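Local atomic coordinates of Di-haem cytochrome c peroxidase family protein (PDB entry 6NX0), a protein that carries two covalently bound c-type haems, can reach an unusually stable bis-Fe(IV) state, and probably acts as a peroxidase that transfers electrons. Residues A[368-380]-A[454-467]. Sequence-based numbering, arbitrary orientation.
With HEC (heme c), chain C.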
loop_
_atom_site.group_PDB
_atom_site.type_symbol
_atom_site.label_atom_id
_atom_site.label_comp_id
_atom_site.label_asym_id
_atom_site.label_seq_id
_atom_site.Cartn_x
_atom_site.Cartn_y
_atom_site.Cartn_z
ATOM N N ARG A 368 -5.910 4.763 1.583
ATOM C CA ARG A 368 -6.298 3.625 0.749
ATOM C C ARG A 368 -6.187 2.331 1.551
ATOM O O ARG A 368 -5.158 2.059 2.174
ATOM C CB ARG A 368 -5.438 3.530 -0.521
ATOM C CG ARG A 368 -6.172 2.835 -1.698
ATOM C CD ARG A 368 -5.298 2.619 -2.954
ATOM N NE ARG A 368 -4.358 1.532 -2.693
ATOM C CZ ARG A 368 -3.058 1.544 -2.925
ATOM N NH1 ARG A 368 -2.462 2.568 -3.526
ATOM N NH2 ARG A 368 -2.352 0.492 -2.545
ATOM N N THR A 369 -7.249 1.530 1.539
ATOM C CA THR A 369 -7.223 0.264 2.262
ATOM C C THR A 369 -6.164 -0.641 1.653
ATOM O O THR A 369 -6.252 -0.967 0.460
ATOM C CB THR A 369 -8.583 -0.390 2.200
ATOM O OG1 THR A 369 -9.522 0.502 2.828
ATOM C CG2 THR A 369 -8.546 -1.731 2.899
ATOM N N PRO A 370 -5.149 -1.053 2.411
ATOM C CA PRO A 370 -4.077 -1.870 1.831
ATOM C C PRO A 370 -4.491 -3.320 1.724
ATOM O O PRO A 370 -5.213 -3.838 2.577
ATOM C CB PRO A 370 -2.937 -1.712 2.843
ATOM C CG PRO A 370 -3.654 -1.529 4.144
ATOM C CD PRO A 370 -4.905 -0.759 3.841
ATOM N N GLY A 371 -3.999 -3.989 0.687
ATOM C CA GLY A 371 -4.130 -5.429 0.639
ATOM C C GLY A 371 -3.268 -6.042 1.720
ATOM O O GLY A 371 -2.275 -5.460 2.134
ATOM N N LEU A 372 -3.676 -7.220 2.193
ATOM C CA LEU A 372 -3.066 -7.884 3.339
ATOM C C LEU A 372 -2.188 -9.073 2.960
ATOM O O LEU A 372 -1.675 -9.756 3.859
ATOM C CB LEU A 372 -4.164 -8.331 4.326
ATOM C CG LEU A 372 -5.025 -7.178 4.861
ATOM C CD1 LEU A 372 -6.039 -7.684 5.879
ATOM C CD2 LEU A 372 -4.154 -6.104 5.480
ATOM N N ARG A 373 -2.005 -9.360 1.672
ATOM C CA ARG A 373 -1.089 -10.438 1.315
ATOM C C ARG A 373 0.315 -10.079 1.779
ATOM O O ARG A 373 0.769 -8.946 1.622
ATOM C CB ARG A 373 -1.115 -10.707 -0.184
ATOM C CG ARG A 373 -2.449 -11.345 -0.604
ATOM C CD ARG A 373 -2.642 -11.412 -2.083
ATOM N NE ARG A 373 -3.765 -12.280 -2.469
ATOM C CZ ARG A 373 -3.679 -13.595 -2.605
ATOM N NH1 ARG A 373 -2.535 -14.220 -2.335
ATOM N NH2 ARG A 373 -4.744 -14.297 -2.966
ATOM N N ASN A 374 0.986 -11.067 2.369
ATOM C CA ASN A 374 2.326 -10.960 2.952
ATOM C C ASN A 374 2.406 -9.998 4.122
ATOM O O ASN A 374 3.512 -9.617 4.530
ATOM C CB ASN A 374 3.364 -10.621 1.889
ATOM C CG ASN A 374 3.458 -11.710 0.873
ATOM O OD1 ASN A 374 3.910 -12.823 1.205
ATOM N ND2 ASN A 374 3.016 -11.438 -0.344
ATOM N N VAL A 375 1.270 -9.659 4.738
ATOM C CA VAL A 375 1.302 -8.719 5.864
ATOM C C VAL A 375 2.148 -9.250 7.010
ATOM O O VAL A 375 2.816 -8.479 7.710
ATOM C CB VAL A 375 -0.139 -8.372 6.307
ATOM C CG1 VAL A 375 -0.839 -9.570 6.929
ATOM C CG2 VAL A 375 -0.141 -7.139 7.246
ATOM N N ALA A 376 2.185 -10.576 7.199
ATOM C CA ALA A 376 2.807 -11.126 8.399
ATOM C C ALA A 376 4.336 -11.100 8.378
ATOM O O ALA A 376 4.951 -11.477 9.382
ATOM C CB ALA A 376 2.317 -12.561 8.602
ATOM N N ILE A 377 4.972 -10.658 7.287
ATOM C CA ILE A 377 6.428 -10.543 7.218
ATOM C C ILE A 377 6.893 -9.103 7.321
ATOM O O ILE A 377 8.112 -8.851 7.284
ATOM C CB ILE A 377 7.005 -11.195 5.942
ATOM C CG1 ILE A 377 6.646 -10.412 4.670
ATOM C CG2 ILE A 377 6.565 -12.647 5.826
ATOM C CD1 ILE A 377 7.246 -10.972 3.409
ATOM N N LYS A 378 5.976 -8.152 7.474
ATOM C CA LYS A 378 6.373 -6.755 7.577
ATOM C C LYS A 378 6.966 -6.462 8.950
ATOM O O LYS A 378 6.590 -7.058 9.959
ATOM C CB LYS A 378 5.177 -5.834 7.330
ATOM C CG LYS A 378 4.612 -5.917 5.932
ATOM C CD LYS A 378 3.223 -5.343 5.847
ATOM C CE LYS A 378 3.169 -3.848 6.124
ATOM N NZ LYS A 378 3.319 -3.052 4.880
ATOM N N GLU A 379 7.899 -5.515 8.978
ATOM C CA GLU A 379 8.531 -5.094 10.223
ATOM C C GLU A 379 7.757 -4.010 10.963
ATOM O O GLU A 379 7.963 -3.835 12.172
ATOM C CB GLU A 379 9.964 -4.621 9.944
ATOM C CG GLU A 379 10.867 -5.757 9.476
ATOM C CD GLU A 379 12.274 -5.314 9.170
ATOM O OE1 GLU A 379 12.480 -4.142 8.814
ATOM O OE2 GLU A 379 13.195 -6.144 9.293
ATOM N N SER A 380 6.871 -3.288 10.275
ATOM C CA SER A 380 5.996 -2.309 10.901
ATOM C C SER A 380 4.757 -2.190 10.037
ATOM O O SER A 380 4.754 -2.575 8.863
ATOM C CB SER A 380 6.686 -0.953 11.104
ATOM O OG SER A 380 7.006 -0.376 9.857
ATOM N N LEU A 454 -4.369 -14.376 8.929
ATOM C CA LEU A 454 -3.550 -13.477 8.109
ATOM C C LEU A 454 -2.215 -14.107 7.749
ATOM O O LEU A 454 -1.644 -13.805 6.696
ATOM C CB LEU A 454 -3.339 -12.153 8.831
ATOM C CG LEU A 454 -4.629 -11.326 8.998
ATOM C CD1 LEU A 454 -4.320 -10.046 9.789
ATOM C CD2 LEU A 454 -5.265 -11.022 7.638
ATOM N N ARG A 455 -1.696 -14.976 8.610
ATOM C CA ARG A 455 -0.430 -15.626 8.305
ATOM C C ARG A 455 -0.544 -16.611 7.139
ATOM O O ARG A 455 0.474 -16.944 6.524
ATOM C CB ARG A 455 0.084 -16.308 9.581
ATOM C CG ARG A 455 0.490 -15.348 10.680
ATOM C CD ARG A 455 0.596 -16.056 12.061
ATOM N NE ARG A 455 1.576 -17.147 12.029
ATOM C CZ ARG A 455 2.888 -16.995 12.205
ATOM N NH1 ARG A 455 3.399 -15.796 12.437
ATOM N NH2 ARG A 455 3.689 -18.064 12.135
ATOM N N THR A 456 -1.752 -17.056 6.776
ATOM C CA THR A 456 -1.912 -17.906 5.597
ATOM C C THR A 456 -1.758 -17.148 4.283
ATOM O O THR A 456 -1.715 -17.775 3.215
ATOM C CB THR A 456 -3.280 -18.620 5.583
ATOM O OG1 THR A 456 -4.341 -17.713 5.206
ATOM C CG2 THR A 456 -3.583 -19.301 6.923
ATOM N N LEU A 457 -1.682 -15.819 4.328
ATOM C CA LEU A 457 -1.601 -15.014 3.118
ATOM C C LEU A 457 -0.161 -14.722 2.697
ATOM O O LEU A 457 0.065 -13.923 1.786
ATOM C CB LEU A 457 -2.348 -13.692 3.317
ATOM C CG LEU A 457 -3.733 -13.776 3.945
ATOM C CD1 LEU A 457 -4.383 -12.404 4.004
ATOM C CD2 LEU A 457 -4.607 -14.745 3.169
ATOM N N THR A 458 0.813 -15.340 3.342
ATOM C CA THR A 458 2.211 -15.154 2.977
ATOM C C THR A 458 2.594 -16.044 1.799
ATOM O O THR A 458 2.365 -17.258 1.820
ATOM C CB THR A 458 3.074 -15.475 4.187
ATOM O OG1 THR A 458 2.680 -14.635 5.275
ATOM C CG2 THR A 458 4.535 -15.289 3.884
ATOM N N ASP A 459 3.185 -15.436 0.773
ATOM C CA ASP A 459 3.661 -16.190 -0.371
ATOM C C ASP A 459 4.753 -17.160 0.065
ATOM O O ASP A 459 5.474 -16.929 1.041
ATOM C CB ASP A 459 4.124 -15.229 -1.466
ATOM C CG ASP A 459 2.991 -14.801 -2.345
ATOM O OD1 ASP A 459 2.487 -15.647 -3.110
ATOM O OD2 ASP A 459 2.570 -13.639 -2.275
ATOM N N ALA A 460 4.842 -18.283 -0.660
ATOM C CA ALA A 460 5.648 -19.415 -0.214
ATOM C C ALA A 460 7.108 -19.046 0.031
ATOM O O ALA A 460 7.732 -19.572 0.970
ATOM C CB ALA A 460 5.564 -20.535 -1.248
ATOM N N ARG A 461 7.676 -18.187 -0.823
ATOM C CA ARG A 461 9.077 -17.772 -0.720
ATOM C C ARG A 461 9.408 -17.158 0.633
ATOM O O ARG A 461 10.576 -17.161 1.044
ATOM C CB ARG A 461 9.402 -16.755 -1.838
ATOM C CG ARG A 461 10.812 -16.185 -1.817
ATOM C CD ARG A 461 11.025 -15.314 -3.046
ATOM N NE ARG A 461 12.323 -14.643 -3.067
ATOM C CZ ARG A 461 12.679 -13.734 -3.973
ATOM N NH1 ARG A 461 11.827 -13.366 -4.921
ATOM N NH2 ARG A 461 13.887 -13.182 -3.923
ATOM N N TYR A 462 8.415 -16.604 1.322
ATOM C CA TYR A 462 8.679 -15.720 2.451
ATOM C C TYR A 462 8.198 -16.244 3.794
ATOM O O TYR A 462 8.301 -15.510 4.785
ATOM C CB TYR A 462 8.026 -14.352 2.204
ATOM C CG TYR A 462 8.353 -13.787 0.849
ATOM C CD1 TYR A 462 9.653 -13.419 0.532
ATOM C CD2 TYR A 462 7.367 -13.607 -0.105
ATOM C CE1 TYR A 462 9.962 -12.884 -0.702
ATOM C CE2 TYR A 462 7.669 -13.070 -1.351
ATOM C CZ TYR A 462 8.968 -12.719 -1.635
ATOM O OH TYR A 462 9.263 -12.175 -2.877
ATOM N N VAL A 463 7.689 -17.486 3.880
ATOM C CA VAL A 463 7.064 -17.934 5.130
ATOM C C VAL A 463 8.045 -17.940 6.285
ATOM O O VAL A 463 7.647 -17.722 7.435
ATOM C CB VAL A 463 6.405 -19.316 4.972
ATOM C CG1 VAL A 463 5.215 -19.233 4.026
ATOM C CG2 VAL A 463 7.409 -20.341 4.508
ATOM N N GLY A 464 9.337 -18.134 6.000
ATOM C CA GLY A 464 10.354 -18.150 7.047
ATOM C C GLY A 464 10.597 -16.814 7.716
ATOM O O GLY A 464 11.245 -16.772 8.766
ATOM N N LEU A 465 10.090 -15.723 7.149
ATOM C CA LEU A 465 10.248 -14.427 7.777
ATOM C C LEU A 465 9.135 -14.092 8.756
ATOM O O LEU A 465 9.248 -13.111 9.496
ATOM C CB LEU A 465 10.308 -13.318 6.716
ATOM C CG LEU A 465 11.493 -13.351 5.752
ATOM C CD1 LEU A 465 11.396 -12.173 4.777
ATOM C CD2 LEU A 465 12.791 -13.321 6.529
ATOM N N MET A 466 8.042 -14.839 8.754
ATOM C CA MET A 466 7.047 -14.637 9.781
ATOM C C MET A 466 7.641 -15.008 11.140
ATOM O O MET A 466 8.480 -15.906 11.227
ATOM C CB MET A 466 5.817 -15.494 9.508
ATOM C CG MET A 466 5.138 -15.227 8.175
ATOM S SD MET A 466 3.474 -15.954 8.105
ATOM C CE MET A 466 3.878 -17.693 8.017
ATOM N N PRO A 467 7.226 -14.351 12.214
ATOM C CA PRO A 467 7.627 -14.846 13.532
ATOM C C PRO A 467 7.084 -16.249 13.715
ATOM O O PRO A 467 5.981 -16.569 13.261
ATOM C CB PRO A 467 6.992 -13.848 14.499
ATOM C CG PRO A 467 5.836 -13.285 13.758
ATOM C CD PRO A 467 6.224 -13.270 12.319
HETATM FE FE HEC C . -7.834 -2.937 8.050
HETATM C CHA HEC C . -4.816 -1.408 7.497
HETATM C CHB HEC C . -6.217 -5.711 9.268
HETATM C CHC HEC C . -10.806 -4.196 9.212
HETATM C CHD HEC C . -9.497 -0.380 6.519
HETATM N NA HEC C . -5.891 -3.478 8.275
HETATM C C1A HEC C . -4.802 -2.699 7.932
HETATM C C2A HEC C . -3.624 -3.411 8.356
HETATM C C3A HEC C . -4.007 -4.633 8.746
HETATM C C4A HEC C . -5.446 -4.701 8.710
HETATM C CMA HEC C . -3.134 -5.723 9.362
HETATM C CAA HEC C . -2.172 -2.932 8.133
HETATM C CBA HEC C . -1.642 -3.390 6.785
HETATM C CGA HEC C . -0.274 -2.868 6.417
HETATM O O1A HEC C . 0.099 -3.104 5.228
HETATM O O2A HEC C . 0.307 -2.011 7.141
HETATM N NB HEC C . -8.416 -4.614 9.010
HETATM C C1B HEC C . -7.580 -5.671 9.376
HETATM C C2B HEC C . -8.390 -6.687 10.023
HETATM C C3B HEC C . -9.649 -6.258 10.081
HETATM C C4B HEC C . -9.691 -4.970 9.401
HETATM C CMB HEC C . -7.836 -8.055 10.500
HETATM C CAB HEC C . -10.871 -6.907 10.779
HETATM C CBB HEC C . -10.604 -7.073 12.292
HETATM N NC HEC C . -9.778 -2.440 7.834
HETATM C C1C HEC C . -10.846 -3.057 8.457
HETATM C C2C HEC C . -12.031 -2.322 8.113
HETATM C C3C HEC C . -11.688 -1.324 7.288
HETATM C C4C HEC C . -10.254 -1.351 7.123
HETATM C CMC HEC C . -13.430 -2.774 8.585
HETATM C CAC HEC C . -12.633 -0.433 6.464
HETATM C CBC HEC C . -13.488 0.399 7.443
HETATM N ND HEC C . -7.245 -1.245 7.126
HETATM C C1D HEC C . -8.127 -0.311 6.573
HETATM C C2D HEC C . -7.375 0.860 6.230
HETATM C C3D HEC C . -5.968 0.597 6.606
HETATM C C4D HEC C . -5.945 -0.749 7.110
HETATM C CMD HEC C . -7.892 2.152 5.605
HETATM C CAD HEC C . -4.785 1.564 6.474
HETATM C CBD HEC C . -4.765 2.450 7.704
HETATM C CGD HEC C . -3.442 3.160 7.844
HETATM O O1D HEC C . -2.485 2.805 7.113
HETATM O O2D HEC C . -3.310 3.961 8.815
HETATM O O HOH W 1 -0.088 -13.867 -0.946
HETATM O O HOH W 2 0.696 -12.645 5.552
#
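The amide of Asn-374 meets Asp-459 with both its ends, a compact example of how one side chain can pin two irregular stretches together. Its OD1 accepts from the backbone N of Asp-459 at 2.7 Å, while its ND2 gives a nearly straight bond (164°) to Asp-459 OD2, on the anti lone pair of that oxygen. The two side chains cross at about a right angle, with amide and carboxylate planes 31° apart. A third bond runs from Asn-374 N to Leu-457 O (3.1 Å); a water donates to the same oxygen while accepting from NH1 of Arg-373, whose NH2 is salt-bridged to Asp-273. Tyr-165 and Ser-269 hold the carboxylate of Asp-459 as well, which probably favours its charged form.

Apolar groups flank this polar clasp. Ile-377 has CG1 between its backbone N and carbonyl carbon (chi1 70°), and an extended chi2 then carries CD1 to within 3.7 Å of Tyr-462 CB, while CG2 lies against Leu-465 CB and Met-466 CG. Ala-376 CB abuts Met-466 SD at 3.6 Å. Towards the haem, Leu-372 touches Leu-454 CD2 with CD1 and the porphyrin atom C3A with CD2 (3.6 Å).

Thus the loop between strand 367-368 and helix 390-399 joins the tyrosine-ligated haem to the end of helix 444-455 and the chain beyond it, with Leu-390 of helix 390-399 and Phe-293 of helix 284-293 packing alongside.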